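Local coordinates for outer membrane protein Omp121 (Bacteroides thetaiotaomicron, PDB 5FQ8) that probably imports nutrients across the bacterial outer membrane as a TonB-dependent receptor, and binds metal ions, at residues B[168-173]-B[260-265]; B[270-275]-B[295-300]; B[311-316]-B[383-388]. One frame throughout, in Å; residues are numbered along the deposited sequence.

Contact 1. Residues B[168-173]-B[260-265]; sequences SGRKEK and SFNGAT
The side chain of Asn262 points at the backbone of Gly169 and Arg170, and its CG comes to 3.3 Å from CG of Arg170. The Asn262 amide and the Arg170 guanidinium are set at a slant, their planes 55° apart. Two residues further along, Ala264 sets its methyl against the same backbone, CB being 3.3 Å from O of Arg170. A CB on Gly169 would clash with CB of Ala264 and O of Gly263, so glycine and alanine together allow the close approach, CA to CA 4.8 Å between Gly169 and Ala264. Residues 168-173 form part of the irregular link from strand 161-166, in the sheet of the plug, to 177-188, the first long strand of the barrel wall. They pass across strand 252-264 on the face that carries Asn262 and Ala264. Arg170 directs its CG anti to its own carbonyl carbon (chi1 -87°), and a bend at chi3 brings the guanidinium across the strand, with O of Asn262 over one face and N of Glu172 over the opposite one. Its NH1 donates a hydrogen bond to O of Gly174. On the other side of the strand, Phe261 meets the ring of Phe388 of the second subunit.

Contact 2. Residues B[270-275]-B[295-300]; sequences YYVSFS and FSARGS. With KR0 (3-decanoyloxypropyl decanoate), chain Q.
A beta hairpin of the barrel wall, strands 268-280 and 289-303, provides this contact, in which the two segments run antiparallel at 175° with axes 4.6 Å apart. Two hydrogen-bonded pairs hold the ladder. At Tyr271 and Arg298 the bonds run nearly along the carbonyl axes, with Tyr271 N 2.8 Å from Arg298 O; at Ser273 and Ser296 the donors stand above the carbonyl planes, with Ser273 N 3.1 Å from Ser296 O.

The face bearing Tyr271, Ser273, Ser296 and Arg298 is polar and turned to the plug. Tyr271 and Arg298 run alongside each other in the same direction, their ring and guanidinium planes 29° apart, and NH2 of Arg298 comes to 3.3 Å from CD1 of Tyr271. The arginine chain bends at chi3 (-96°), which brings NE back toward its own strand. There it donates an almost straight bond in the guanidinium plane to OG of Ser296, 3.2 Å away, which helps fix the rotation of the group. Asp137, in a plug loop, completes the network, with a salt bridge to Arg298 and a hydrogen bond to Ser273; the carboxylate would probably offset the buried positive charge.

The opposite face is mostly apolar. CG1 of Val272 packs 3.7 Å from CZ of Phe295, meeting it at a slant, while CG2 lies beside the methyl of Ala297. Phe274, its CG anti to the backbone N, offers a ring face to the lipid KR0, whose C14 is 3.4 Å from CZ. Val272, Phe295 and Ala297 also pack against the second subunit. Polar residues inward and hydrophobic or aromatic ones outward are the signature of a transmembrane beta barrel such as that of TonB-dependent receptors.

Contact 3. Residues B[311-316]-B[383-388]; sequences SLNYAY and RFYGKF
Asn313 and Tyr385, a hydrogen-bonded pair of facing residues on two antiparallel strands, slant across each other so that the asparagine lies over the tyrosine ring. CB of Asn313 makes a CH-pi contact, 3.7 Å from the centroid of the Tyr385 ring and 20° off its normal, and the amide continues nearly parallel to the ring, the planes 13° apart. Both first torsions make this possible: Tyr385 holds CG in the crowded position between backbone N and carbonyl carbon (chi1 62°), folding the ring across the neighbouring strand, while Asn313 places CG beside its own backbone N. The carbonyl of Tyr385 is gripped twice. Asn313 N, 2.8 Å from Tyr385 O, comes nearly along the C=O axis; ND2 of Asn313, 3.3 Å from Tyr385 O, stands above the carbonyl plane. An amide suits this site because its NH2 can serve that oxygen while OD1 is hydrogen-bonded to OG of Ser296.

On the other face of the strands the ring of Phe384 extends next to Leu312, whose CD2 meets the ring edge at CZ of Phe384, 3.6 Å away. Gly386, opposite Leu312, has no side chain to oppose it, and the CA atoms approach to 4.2 Å. The pairs Ser311 with Lys387 and Ala315 with Arg383 extend the ladder, although the bond from Arg383 N to Ala315 O is weak.

Arg383 runs extended, away from the partner strand, to a salt bridge with Asp407 and a hydrogen bond with Gly129 O, while Lys387 NZ reaches Asp105 O in a plug loop. On the face bearing Leu312, Tyr314 and Phe384 meet Phe384 and Tyr314 of the second subunit. Within the barrel wall, strand 306-320 is flanked on its far side by 289-303, and strand 376-394 by 398-417.

In the fold
From the N terminus the chain first builds the plug, then leaves it through 168-173. Contact 1 closes an 86-residue loop by bringing this link onto strand 252-264. Contact 2 follows, closing a short loop of 19 residues within one hairpin, and contact 3 spans 66 residues that include helices 330-335 and 368-374. The three loops lie in series along the chain; none encloses or crosses another. Laterally they join through the barrel wall: strand 252-264 pairs with 268-280, where Phe261 N lies 2.6 Å from Val272 O, and 289-303 pairs with 306-320. Contacts 1 and 3 do not touch, contact 2 lying between them, yet all three reach the second subunit.

Contact 1. Residues B[168-173]-B[260-265]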
loop_
_atom_site.group_PDB
_atom_site.type_symbol
_atom_site.label_atom_id
_atom_site.label_comp_id
_atom_site.label_asym_id
_atom_site.label_seq_id
_atom_site.Cartn_x
_atom_site.Cartn_y
_atom_site.Cartn_z
ATOM N N SER B 168 -14.468 -21.465 -38.868
ATOM C CA SER B 168 -14.972 -22.750 -38.397
ATOM C C SER B 168 -14.259 -23.907 -39.074
ATOM O O SER B 168 -13.034 -23.969 -39.065
ATOM C CB SER B 168 -16.470 -22.858 -38.629
ATOM O OG SER B 168 -17.134 -21.720 -38.131
ATOM N N GLY B 169 -15.011 -24.824 -39.677
ATOM C CA GLY B 169 -14.484 -26.097 -40.103
ATOM C C GLY B 169 -14.306 -26.251 -41.606
ATOM O O GLY B 169 -14.746 -25.444 -42.417
ATOM N N ARG B 170 -13.646 -27.348 -41.956
ATOM C CA ARG B 170 -13.320 -27.740 -43.319
ATOM C C ARG B 170 -14.549 -28.481 -43.953
ATOM O O ARG B 170 -15.656 -28.035 -43.662
ATOM C CB ARG B 170 -12.024 -28.529 -43.246
ATOM C CG ARG B 170 -10.773 -27.719 -43.297
ATOM C CD ARG B 170 -9.583 -28.651 -43.317
ATOM N NE ARG B 170 -10.004 -30.025 -43.058
ATOM C CZ ARG B 170 -9.236 -31.097 -43.224
ATOM N NH1 ARG B 170 -7.993 -30.961 -43.666
ATOM N NH2 ARG B 170 -9.714 -32.308 -42.952
ATOM N N LYS B 171 -14.479 -29.543 -44.784
ATOM C CA LYS B 171 -13.329 -30.364 -45.180
ATOM C C LYS B 171 -12.512 -29.687 -46.279
ATOM O O LYS B 171 -13.022 -28.868 -47.029
ATOM C CB LYS B 171 -13.787 -31.756 -45.607
ATOM C CG LYS B 171 -14.001 -32.707 -44.440
ATOM C CD LYS B 171 -14.644 -34.018 -44.885
ATOM C CE LYS B 171 -13.616 -35.126 -44.989
ATOM N NZ LYS B 171 -12.283 -34.596 -45.407
ATOM N N GLU B 172 -11.227 -30.012 -46.320
ATOM C CA GLU B 172 -10.288 -29.447 -47.279
ATOM C C GLU B 172 -9.229 -30.504 -47.569
ATOM O O GLU B 172 -9.445 -31.698 -47.335
ATOM C CB GLU B 172 -9.669 -28.152 -46.730
ATOM C CG GLU B 172 -9.996 -26.875 -47.474
ATOM C CD GLU B 172 -9.131 -25.705 -47.022
ATOM O OE1 GLU B 172 -9.017 -25.470 -45.796
ATOM O OE2 GLU B 172 -8.550 -25.028 -47.894
ATOM N N LYS B 173 -8.085 -30.069 -48.069
ATOM C CA LYS B 173 -6.936 -30.936 -48.270
ATOM C C LYS B 173 -5.731 -30.254 -47.660
ATOM O O LYS B 173 -5.477 -29.094 -47.972
ATOM C CB LYS B 173 -6.690 -31.192 -49.756
ATOM C CG LYS B 173 -7.689 -32.090 -50.446
ATOM C CD LYS B 173 -7.371 -32.164 -51.934
ATOM C CE LYS B 173 -7.266 -33.607 -52.440
ATOM N NZ LYS B 173 -8.581 -34.296 -52.453
ATOM N N SER B 260 -2.911 -22.984 -36.478
ATOM C CA SER B 260 -4.329 -23.300 -36.369
ATOM C C SER B 260 -4.588 -24.718 -36.857
ATOM O O SER B 260 -3.867 -25.227 -37.710
ATOM C CB SER B 260 -5.178 -22.295 -37.137
ATOM O OG SER B 260 -5.251 -22.641 -38.493
ATOM N N PHE B 261 -5.615 -25.354 -36.291
ATOM C CA PHE B 261 -5.979 -26.739 -36.586
ATOM C C PHE B 261 -7.473 -26.819 -36.854
ATOM O O PHE B 261 -8.272 -26.297 -36.079
ATOM C CB PHE B 261 -5.624 -27.689 -35.440
ATOM C CG PHE B 261 -4.158 -27.794 -35.153
ATOM C CD1 PHE B 261 -3.540 -26.873 -34.336
ATOM C CD2 PHE B 261 -3.409 -28.833 -35.668
ATOM C CE1 PHE B 261 -2.199 -26.963 -34.052
ATOM C CE2 PHE B 261 -2.064 -28.933 -35.385
ATOM C CZ PHE B 261 -1.456 -27.992 -34.571
ATOM N N ASN B 262 -7.847 -27.521 -37.913
ATOM C CA ASN B 262 -9.146 -27.364 -38.544
ATOM C C ASN B 262 -9.628 -28.703 -39.085
ATOM O O ASN B 262 -8.830 -29.586 -39.412
ATOM C CB ASN B 262 -9.025 -26.321 -39.663
ATOM C CG ASN B 262 -10.305 -26.107 -40.437
ATOM O OD1 ASN B 262 -11.340 -26.686 -40.153
ATOM N ND2 ASN B 262 -10.230 -25.247 -41.431
ATOM N N GLY B 263 -10.941 -28.842 -39.193
ATOM C CA GLY B 263 -11.518 -30.056 -39.722
ATOM C C GLY B 263 -13.010 -30.000 -39.530
ATOM O O GLY B 263 -13.515 -29.199 -38.750
ATOM N N ALA B 264 -13.721 -30.856 -40.251
ATOM C CA ALA B 264 -15.164 -30.851 -40.107
ATOM C C ALA B 264 -15.749 -32.114 -40.698
ATOM O O ALA B 264 -15.087 -32.869 -41.408
ATOM C CB ALA B 264 -15.802 -29.628 -40.768
ATOM N N THR B 265 -17.021 -32.329 -40.381
ATOM C CA THR B 265 -17.798 -33.415 -40.948
ATOM C C THR B 265 -19.114 -32.844 -41.437
ATOM O O THR B 265 -19.293 -31.631 -41.460
ATOM C CB THR B 265 -18.043 -34.500 -39.913
ATOM O OG1 THR B 265 -18.950 -33.993 -38.937
ATOM C CG2 THR B 265 -16.753 -34.873 -39.233
#

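Contact 2. Residues B[270-275]-B[295-300]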
loop_
_atom_site.group_PDB
_atom_site.type_symbol
_atom_site.label_atom_id
_atom_site.label_comp_id
_atom_site.label_asym_id
_atom_site.label_seq_id
_atom_site.Cartn_x
_atom_site.Cartn_y
_atom_site.Cartn_z
ATOM N N TYR B 270 -14.602 -28.190 -36.053
ATOM C CA TYR B 270 -13.684 -28.019 -34.938
ATOM C C TYR B 270 -12.526 -27.144 -35.376
ATOM O O TYR B 270 -11.869 -27.452 -36.370
ATOM C CB TYR B 270 -13.190 -29.371 -34.461
ATOM C CG TYR B 270 -12.616 -29.375 -33.075
ATOM C CD1 TYR B 270 -13.284 -28.756 -32.024
ATOM C CD2 TYR B 270 -11.423 -30.030 -32.803
ATOM C CE1 TYR B 270 -12.769 -28.769 -30.752
ATOM C CE2 TYR B 270 -10.897 -30.050 -31.528
ATOM C CZ TYR B 270 -11.577 -29.414 -30.511
ATOM O OH TYR B 270 -11.078 -29.417 -29.237
ATOM N N TYR B 271 -12.281 -26.061 -34.639
ATOM C CA TYR B 271 -11.179 -25.144 -34.894
ATOM C C TYR B 271 -10.414 -24.921 -33.601
ATOM O O TYR B 271 -11.019 -24.768 -32.540
ATOM C CB TYR B 271 -11.702 -23.815 -35.441
ATOM C CG TYR B 271 -10.688 -22.985 -36.191
ATOM C CD1 TYR B 271 -9.766 -22.209 -35.525
ATOM C CD2 TYR B 271 -10.662 -22.976 -37.571
ATOM C CE1 TYR B 271 -8.847 -21.459 -36.198
ATOM C CE2 TYR B 271 -9.745 -22.230 -38.254
ATOM C CZ TYR B 271 -8.836 -21.467 -37.560
ATOM O OH TYR B 271 -7.910 -20.701 -38.234
ATOM N N VAL B 272 -9.085 -24.928 -33.682
ATOM C CA VAL B 272 -8.218 -24.706 -32.525
ATOM C C VAL B 272 -6.982 -23.957 -32.992
ATOM O O VAL B 272 -6.314 -24.392 -33.933
ATOM C CB VAL B 272 -7.811 -26.023 -31.839
ATOM C CG1 VAL B 272 -6.745 -25.761 -30.808
ATOM C CG2 VAL B 272 -8.993 -26.675 -31.195
ATOM N N SER B 273 -6.663 -22.849 -32.330
ATOM C CA SER B 273 -5.619 -21.940 -32.785
ATOM C C SER B 273 -4.766 -21.458 -31.622
ATOM O O SER B 273 -5.142 -21.569 -30.456
ATOM C CB SER B 273 -6.219 -20.729 -33.475
ATOM O OG SER B 273 -7.052 -20.048 -32.566
ATOM N N PHE B 274 -3.620 -20.884 -31.967
ATOM C CA PHE B 274 -2.662 -20.356 -31.012
ATOM C C PHE B 274 -1.899 -19.229 -31.679
ATOM O O PHE B 274 -1.512 -19.348 -32.837
ATOM C CB PHE B 274 -1.691 -21.435 -30.551
ATOM C CG PHE B 274 -0.448 -20.904 -29.890
ATOM C CD1 PHE B 274 -0.447 -20.610 -28.536
ATOM C CD2 PHE B 274 0.720 -20.721 -30.601
ATOM C CE1 PHE B 274 0.679 -20.143 -27.912
ATOM C CE2 PHE B 274 1.851 -20.247 -29.973
ATOM C CZ PHE B 274 1.828 -19.956 -28.629
ATOM N N SER B 275 -1.667 -18.149 -30.952
ATOM C CA SER B 275 -0.903 -17.038 -31.490
ATOM C C SER B 275 0.098 -16.558 -30.462
ATOM O O SER B 275 -0.158 -16.619 -29.262
ATOM C CB SER B 275 -1.812 -15.895 -31.894
ATOM O OG SER B 275 -2.615 -15.529 -30.804
ATOM N N PHE B 295 -5.019 -18.589 -27.065
ATOM C CA PHE B 295 -5.386 -19.956 -27.384
ATOM C C PHE B 295 -6.888 -19.995 -27.557
ATOM O O PHE B 295 -7.603 -19.368 -26.787
ATOM C CB PHE B 295 -4.951 -20.933 -26.297
ATOM C CG PHE B 295 -5.231 -22.365 -26.637
ATOM C CD1 PHE B 295 -4.332 -23.091 -27.394
ATOM C CD2 PHE B 295 -6.405 -22.976 -26.225
ATOM C CE1 PHE B 295 -4.586 -24.385 -27.723
ATOM C CE2 PHE B 295 -6.662 -24.271 -26.550
ATOM C CZ PHE B 295 -5.751 -24.982 -27.300
ATOM N N SER B 296 -7.366 -20.702 -28.575
ATOM C CA SER B 296 -8.795 -20.781 -28.848
ATOM C C SER B 296 -9.183 -22.192 -29.255
ATOM O O SER B 296 -8.373 -22.946 -29.786
ATOM C CB SER B 296 -9.210 -19.806 -29.939
ATOM O OG SER B 296 -10.579 -19.971 -30.254
ATOM N N ALA B 297 -10.432 -22.539 -28.989
ATOM C CA ALA B 297 -10.964 -23.843 -29.339
ATOM C C ALA B 297 -12.446 -23.657 -29.574
ATOM O O ALA B 297 -13.155 -23.220 -28.674
ATOM C CB ALA B 297 -10.708 -24.864 -28.243
ATOM N N ARG B 298 -12.904 -23.950 -30.778
ATOM C CA ARG B 298 -14.274 -23.687 -31.166
ATOM C C ARG B 298 -14.831 -24.920 -31.842
ATOM O O ARG B 298 -14.193 -25.486 -32.731
ATOM C CB ARG B 298 -14.356 -22.484 -32.097
ATOM C CG ARG B 298 -14.092 -21.192 -31.415
ATOM C CD ARG B 298 -13.976 -20.065 -32.370
ATOM N NE ARG B 298 -12.587 -19.790 -32.693
ATOM C CZ ARG B 298 -12.135 -19.657 -33.925
ATOM N NH1 ARG B 298 -12.967 -19.784 -34.939
ATOM N NH2 ARG B 298 -10.859 -19.403 -34.141
ATOM N N GLY B 299 -16.013 -25.327 -31.427
ATOM C CA GLY B 299 -16.639 -26.498 -31.993
ATOM C C GLY B 299 -18.136 -26.343 -32.062
ATOM O O GLY B 299 -18.741 -25.559 -31.332
ATOM N N SER B 300 -18.726 -27.130 -32.952
ATOM C CA SER B 300 -20.160 -27.213 -33.154
ATOM C C SER B 300 -20.483 -28.643 -33.553
ATOM O O SER B 300 -19.720 -29.269 -34.286
ATOM C CB SER B 300 -20.599 -26.221 -34.226
ATOM O OG SER B 300 -21.996 -26.053 -34.226
HETATM C C1 KR0 Q . 9.075 -24.898 -18.930
HETATM O O1 KR0 Q . 8.895 -24.888 -20.341
HETATM C C2 KR0 Q . 7.676 -24.707 -18.375
HETATM C C3 KR0 Q . 7.079 -23.385 -18.822
HETATM C C4 KR0 Q . 5.409 -20.953 -24.412
HETATM O O4 KR0 Q . 6.479 -23.409 -20.112
HETATM C C5 KR0 Q . 6.378 -22.133 -20.807
HETATM C C6 KR0 Q . 5.378 -22.229 -25.273
HETATM C C7 KR0 Q . 9.591 -25.772 -21.258
HETATM C C8 KR0 Q . 4.296 -22.149 -26.357
HETATM O O8 KR0 Q . 6.960 -21.183 -20.327
HETATM C C9 KR0 Q . 4.140 -23.376 -27.261
HETATM O O9 KR0 Q . 9.568 -26.970 -21.048
HETATM C C10 KR0 Q . 5.569 -21.968 -22.074
HETATM C C11 KR0 Q . 6.230 -21.056 -23.116
HETATM C C12 KR0 Q . 10.316 -25.210 -22.462
HETATM C C13 KR0 Q . 9.347 -24.904 -23.601
HETATM C C14 KR0 Q . 3.004 -23.159 -28.266
HETATM C C15 KR0 Q . 2.435 -24.435 -28.877
HETATM C C16 KR0 Q . 0.931 -24.346 -29.014
HETATM C C17 KR0 Q . 8.969 -26.146 -24.398
HETATM C C18 KR0 Q . 7.515 -26.078 -24.854
HETATM C C19 KR0 Q . 7.371 -25.780 -26.345
HETATM C C20 KR0 Q . 7.044 -27.039 -27.154
HETATM C C21 KR0 Q . 6.485 -26.729 -28.543
HETATM C C22 KR0 Q . 6.174 -28.006 -29.323
HETATM C C23 KR0 Q . 5.529 -27.770 -30.679
#

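Contact 3. Residues B[311-316]-B[383-388]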
loop_
_atom_site.group_PDB
_atom_site.type_symbol
_atom_site.label_atom_id
_atom_site.label_comp_id
_atom_site.label_asym_id
_atom_site.label_seq_id
_atom_site.Cartn_x
_atom_site.Cartn_y
_atom_site.Cartn_z
ATOM N N SER B 311 -17.401 -21.954 -27.774
ATOM C CA SER B 311 -16.148 -21.271 -28.059
ATOM C C SER B 311 -15.525 -20.875 -26.736
ATOM O O SER B 311 -16.223 -20.340 -25.877
ATOM C CB SER B 311 -16.402 -20.034 -28.931
ATOM O OG SER B 311 -15.233 -19.262 -29.117
ATOM N N LEU B 312 -14.234 -21.147 -26.557
ATOM C CA LEU B 312 -13.525 -20.783 -25.331
ATOM C C LEU B 312 -12.130 -20.283 -25.664
ATOM O O LEU B 312 -11.369 -20.970 -26.342
ATOM C CB LEU B 312 -13.426 -21.960 -24.360
ATOM C CG LEU B 312 -14.708 -22.661 -23.936
ATOM C CD1 LEU B 312 -14.371 -23.860 -23.132
ATOM C CD2 LEU B 312 -15.562 -21.748 -23.134
ATOM N N ASN B 313 -11.781 -19.115 -25.148
ATOM C CA ASN B 313 -10.560 -18.424 -25.523
ATOM C C ASN B 313 -9.839 -17.934 -24.281
ATOM O O ASN B 313 -10.475 -17.461 -23.345
ATOM C CB ASN B 313 -10.872 -17.238 -26.430
ATOM C CG ASN B 313 -11.895 -17.569 -27.489
ATOM O OD1 ASN B 313 -11.548 -17.813 -28.627
ATOM N ND2 ASN B 313 -13.158 -17.578 -27.119
ATOM N N TYR B 314 -8.516 -18.038 -24.284
ATOM C CA TYR B 314 -7.664 -17.516 -23.229
ATOM C C TYR B 314 -6.689 -16.544 -23.859
ATOM O O TYR B 314 -6.185 -16.790 -24.955
ATOM C CB TYR B 314 -6.926 -18.644 -22.507
ATOM C CG TYR B 314 -5.729 -18.256 -21.667
ATOM C CD1 TYR B 314 -5.869 -17.945 -20.333
ATOM C CD2 TYR B 314 -4.453 -18.252 -22.197
ATOM C CE1 TYR B 314 -4.779 -17.609 -19.560
ATOM C CE2 TYR B 314 -3.356 -17.924 -21.423
ATOM C CZ TYR B 314 -3.529 -17.605 -20.110
ATOM O OH TYR B 314 -2.455 -17.271 -19.338
ATOM N N ALA B 315 -6.448 -15.431 -23.178
ATOM C CA ALA B 315 -5.549 -14.394 -23.661
ATOM C C ALA B 315 -4.590 -14.002 -22.555
ATOM O O ALA B 315 -5.003 -13.805 -21.412
ATOM C CB ALA B 315 -6.326 -13.179 -24.149
ATOM N N TYR B 316 -3.317 -13.907 -22.900
ATOM C CA TYR B 316 -2.282 -13.412 -22.015
ATOM C C TYR B 316 -1.658 -12.165 -22.610
ATOM O O TYR B 316 -1.567 -12.032 -23.827
ATOM C CB TYR B 316 -1.210 -14.442 -21.809
ATOM C CG TYR B 316 -0.040 -13.955 -21.015
ATOM C CD1 TYR B 316 -0.040 -14.040 -19.627
ATOM C CD2 TYR B 316 1.071 -13.428 -21.637
ATOM C CE1 TYR B 316 1.027 -13.605 -18.890
ATOM C CE2 TYR B 316 2.146 -12.986 -20.906
ATOM C CZ TYR B 316 2.117 -13.077 -19.532
ATOM O OH TYR B 316 3.190 -12.638 -18.806
ATOM N N ARG B 383 -6.852 -13.578 -19.185
ATOM C CA ARG B 383 -8.227 -13.325 -19.593
ATOM C C ARG B 383 -8.843 -14.565 -20.202
ATOM O O ARG B 383 -8.248 -15.176 -21.085
ATOM C CB ARG B 383 -8.300 -12.182 -20.608
ATOM C CG ARG B 383 -9.683 -11.963 -21.174
ATOM C CD ARG B 383 -9.727 -10.731 -22.039
ATOM N NE ARG B 383 -11.060 -10.479 -22.561
ATOM C CZ ARG B 383 -11.314 -9.568 -23.477
ATOM N NH1 ARG B 383 -10.323 -8.842 -23.948
ATOM N NH2 ARG B 383 -12.543 -9.387 -23.928
ATOM N N PHE B 384 -10.048 -14.904 -19.766
ATOM C CA PHE B 384 -10.797 -16.014 -20.329
ATOM C C PHE B 384 -12.164 -15.525 -20.780
ATOM O O PHE B 384 -12.871 -14.867 -20.018
ATOM C CB PHE B 384 -10.941 -17.148 -19.311
ATOM C CG PHE B 384 -11.984 -18.141 -19.680
ATOM C CD1 PHE B 384 -11.715 -19.124 -20.608
ATOM C CD2 PHE B 384 -13.245 -18.074 -19.135
ATOM C CE1 PHE B 384 -12.679 -20.037 -20.970
ATOM C CE2 PHE B 384 -14.220 -18.978 -19.499
ATOM C CZ PHE B 384 -13.940 -19.963 -20.422
ATOM N N TYR B 385 -12.538 -15.842 -22.014
ATOM C CA TYR B 385 -13.877 -15.518 -22.472
ATOM C C TYR B 385 -14.382 -16.643 -23.352
ATOM O O TYR B 385 -13.604 -17.443 -23.859
ATOM C CB TYR B 385 -13.925 -14.175 -23.204
ATOM C CG TYR B 385 -13.105 -14.079 -24.456
ATOM C CD1 TYR B 385 -11.746 -13.845 -24.404
ATOM C CD2 TYR B 385 -13.701 -14.186 -25.697
ATOM C CE1 TYR B 385 -11.005 -13.746 -25.555
ATOM C CE2 TYR B 385 -12.973 -14.093 -26.845
ATOM C CZ TYR B 385 -11.625 -13.871 -26.776
ATOM O OH TYR B 385 -10.885 -13.772 -27.928
ATOM N N GLY B 386 -15.696 -16.717 -23.514
ATOM C CA GLY B 386 -16.244 -17.712 -24.415
ATOM C C GLY B 386 -17.753 -17.649 -24.489
ATOM O O GLY B 386 -18.372 -16.729 -23.966
ATOM N N LYS B 387 -18.333 -18.644 -25.156
ATOM C CA LYS B 387 -19.782 -18.701 -25.254
ATOM C C LYS B 387 -20.251 -20.138 -25.383
ATOM O O LYS B 387 -19.478 -21.036 -25.697
ATOM C CB LYS B 387 -20.290 -17.878 -26.433
ATOM C CG LYS B 387 -20.189 -18.568 -27.753
ATOM C CD LYS B 387 -21.403 -18.261 -28.588
ATOM C CE LYS B 387 -21.502 -19.176 -29.789
ATOM N NZ LYS B 387 -22.581 -18.764 -30.723
ATOM N N PHE B 388 -21.534 -20.333 -25.099
ATOM C CA PHE B 388 -22.252 -21.572 -25.348
ATOM C C PHE B 388 -23.548 -21.222 -26.052
ATOM O O PHE B 388 -24.278 -20.336 -25.613
ATOM C CB PHE B 388 -22.556 -22.346 -24.063
ATOM C CG PHE B 388 -23.497 -23.516 -24.265
ATOM C CD1 PHE B 388 -23.011 -24.746 -24.660
ATOM C CD2 PHE B 388 -24.856 -23.384 -24.059
ATOM C CE1 PHE B 388 -23.851 -25.811 -24.846
ATOM C CE2 PHE B 388 -25.705 -24.450 -24.258
ATOM C CZ PHE B 388 -25.201 -25.666 -24.647
#